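Local coordinates for ferripyochelin binding protein (Pyrococcus horikoshii, PDB 1V3W), which is a gamma-class carbonic anhydrase that binds zinc and calcium and probably catalyses the reversible hydration of carbon dioxide to bicarbonate, at residues 29-35 and 50-56. Where two conformers were deposited one is given. Residues are numbered along the deposited sequence.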
loop_
_atom_site.group_PDB
_atom_site.type_symbol
_atom_site.label_atom_id
_atom_site.label_comp_id
_atom_site.label_asym_id
_atom_site.label_seq_id
_atom_site.Cartn_x
_atom_site.Cartn_y
_atom_site.Cartn_z
ATOM N N VAL A 29 14.645 4.728 -14.603
ATOM C CA VAL A 29 14.472 5.449 -13.355
ATOM C C VAL A 29 15.744 6.219 -13.051
ATOM O O VAL A 29 16.847 5.684 -13.179
ATOM C CB VAL A 29 14.189 4.482 -12.182
ATOM C CG1 VAL A 29 14.065 5.259 -10.878
ATOM C CG2 VAL A 29 12.921 3.695 -12.455
ATOM N N VAL A 30 15.589 7.482 -12.672
ATOM C CA VAL A 30 16.727 8.318 -12.326
ATOM C C VAL A 30 16.567 8.761 -10.877
ATOM O O VAL A 30 15.539 9.327 -10.508
ATOM C CB VAL A 30 16.808 9.580 -13.217
ATOM C CG1 VAL A 30 17.998 10.429 -12.799
ATOM C CG2 VAL A 30 16.920 9.185 -14.684
ATOM N N LEU A 31 17.570 8.481 -10.050
ATOM C CA LEU A 31 17.539 8.879 -8.646
ATOM C C LEU A 31 18.748 9.786 -8.428
ATOM O O LEU A 31 19.889 9.323 -8.465
ATOM C CB LEU A 31 17.630 7.634 -7.742
ATOM C CG LEU A 31 16.527 6.574 -7.900
ATOM C CD1 LEU A 31 16.784 5.399 -6.961
ATOM C CD2 LEU A 31 15.173 7.200 -7.612
ATOM N N GLU A 32 18.507 11.070 -8.147
ATOM C CA GLU A 32 19.618 11.990 -7.934
ATOM C C GLU A 32 20.264 11.877 -6.576
ATOM O O GLU A 32 19.945 11.010 -5.750
ATOM C CB GLU A 32 19.183 13.456 -8.127
ATOM C CG GLU A 32 19.635 14.104 -9.452
ATOM C CD GLU A 32 21.058 14.683 -9.437
ATOM O OE1 GLU A 32 21.887 14.270 -8.599
ATOM O OE2 GLU A 32 21.348 15.552 -10.289
ATOM N N GLU A 33 21.217 12.774 -6.376
ATOM C CA GLU A 33 21.924 12.867 -5.110
ATOM C C GLU A 33 21.058 13.016 -3.863
ATOM O O GLU A 33 20.087 13.769 -3.852
ATOM C CB GLU A 33 22.922 14.026 -5.223
ATOM C CG GLU A 33 23.643 14.440 -3.961
ATOM C CD GLU A 33 24.703 15.488 -4.252
ATOM O OE1 GLU A 33 24.590 16.178 -5.290
ATOM O OE2 GLU A 33 25.643 15.626 -3.443
ATOM N N LYS A 34 21.429 12.265 -2.827
ATOM C CA LYS A 34 20.757 12.282 -1.534
ATOM C C LYS A 34 19.285 11.888 -1.535
ATOM O O LYS A 34 18.525 12.288 -0.652
ATOM C CB LYS A 34 20.950 13.652 -0.872
ATOM C CG LYS A 34 22.408 13.929 -0.519
ATOM C CD LYS A 34 22.611 15.332 0.028
ATOM C CE LYS A 34 24.060 15.554 0.440
ATOM N NZ LYS A 34 24.999 15.381 -0.701
ATOM N N THR A 35 18.885 11.112 -2.537
ATOM C CA THR A 35 17.513 10.631 -2.590
ATOM C C THR A 35 17.498 9.338 -1.799
ATOM O O THR A 35 18.549 8.785 -1.473
ATOM C CB THR A 35 17.046 10.323 -4.032
ATOM O OG1 THR A 35 17.965 9.415 -4.655
ATOM C CG2 THR A 35 16.944 11.599 -4.843
ATOM N N ILE A 50 10.865 7.666 -14.825
ATOM C CA ILE A 50 10.504 8.122 -13.488
ATOM C C ILE A 50 11.761 8.836 -13.022
ATOM O O ILE A 50 12.817 8.216 -12.887
ATOM C CB ILE A 50 10.203 6.962 -12.523
ATOM C CG1 ILE A 50 8.940 6.232 -12.978
ATOM C CG2 ILE A 50 10.025 7.505 -11.102
ATOM C CD1 ILE A 50 8.708 4.918 -12.264
ATOM N N TYR A 51 11.649 10.144 -12.811
ATOM C CA TYR A 51 12.778 10.954 -12.376
ATOM C C TYR A 51 12.541 11.462 -10.959
ATOM O O TYR A 51 11.483 12.018 -10.671
ATOM C CB TYR A 51 12.948 12.152 -13.314
ATOM C CG TYR A 51 14.093 13.061 -12.941
ATOM C CD1 TYR A 51 15.364 12.872 -13.482
ATOM C CD2 TYR A 51 13.915 14.090 -12.020
ATOM C CE1 TYR A 51 16.431 13.691 -13.113
ATOM C CE2 TYR A 51 14.971 14.908 -11.642
ATOM C CZ TYR A 51 16.221 14.703 -12.191
ATOM O OH TYR A 51 17.254 15.518 -11.800
ATOM N N VAL A 52 13.523 11.263 -10.085
ATOM C CA VAL A 52 13.426 11.722 -8.705
ATOM C C VAL A 52 14.574 12.691 -8.422
ATOM O O VAL A 52 15.741 12.296 -8.396
ATOM C CB VAL A 52 13.489 10.540 -7.719
ATOM C CG1 VAL A 52 13.299 11.037 -6.294
ATOM C CG2 VAL A 52 12.411 9.522 -8.073
ATOM N N GLY A 53 14.219 13.956 -8.207
ATOM C CA GLY A 53 15.204 14.998 -7.958
ATOM C C GLY A 53 15.938 14.936 -6.634
ATOM O O GLY A 53 15.577 14.172 -5.743
ATOM N N LYS A 54 16.964 15.772 -6.502
ATOM C CA LYS A 54 17.787 15.809 -5.301
ATOM C C LYS A 54 17.036 15.974 -3.987
ATOM O O LYS A 54 16.040 16.696 -3.902
ATOM C CB LYS A 54 18.836 16.926 -5.408
ATOM C CG LYS A 54 19.853 16.736 -6.526
ATOM C CD LYS A 54 21.105 17.590 -6.312
ATOM C CE LYS A 54 20.807 19.082 -6.349
ATOM N NZ LYS A 54 20.362 19.535 -7.696
ATOM N N TYR A 55 17.541 15.286 -2.966
ATOM C CA TYR A 55 17.008 15.353 -1.605
ATOM C C TYR A 55 15.593 14.825 -1.425
ATOM O O TYR A 55 14.958 15.108 -0.406
ATOM C CB TYR A 55 17.030 16.798 -1.097
ATOM C CG TYR A 55 18.265 17.595 -1.448
ATOM C CD1 TYR A 55 19.492 17.329 -0.847
ATOM C CD2 TYR A 55 18.192 18.640 -2.361
ATOM C CE1 TYR A 55 20.620 18.096 -1.145
ATOM C CE2 TYR A 55 19.308 19.412 -2.668
ATOM C CZ TYR A 55 20.515 19.136 -2.055
ATOM O OH TYR A 55 21.614 19.915 -2.343
ATOM N N SER A 56 15.095 14.067 -2.393
ATOM C CA SER A 56 13.737 13.548 -2.297
ATOM C C SER A 56 13.679 12.106 -1.819
ATOM O O SER A 56 14.584 11.312 -2.081
ATOM C CB SER A 56 13.030 13.694 -3.647
ATOM O OG SER A 56 12.862 15.070 -3.962
#
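Y51 lays its ring obliquely along V30 and E32 of the preceding coil, CD1 3.6 Å from CB of V30 and OH 3.6 Å from CG of E32. On the other face, V29 and L31 pack over I50 and V52, CD2 of L31 lying 3.6 Å from CG2 of V52; this row points inward, where V29 and L31 touch L43 of strand 42-45. Strands 29-31 and 50-52 run parallel (2° between axes), joined by hydrogen bonds from V30 N to I50 O (2.9 Å), V52 N to V30 O (2.8 Å) and E32 N to V52 O (3.0 Å). Both segments then make a type II turn, E32 to T35 and G53 to S56, so the corners stack as the strands do: Y55 N donates to E33 O at 3.1 Å. T35 OG1 hydrogen-bonds back to E32 O (2.8 Å), while its CG2 sits 3.0 Å from G53 O of the next turn. At the corner K34 and Y55 meet V160 of helix 146-169, and the Y55 ring stacks on Y77, one coil further. Equivalent strands and turns in register from coil to coil are the signature of the left-handed parallel beta-helix of hexapeptide-repeat proteins.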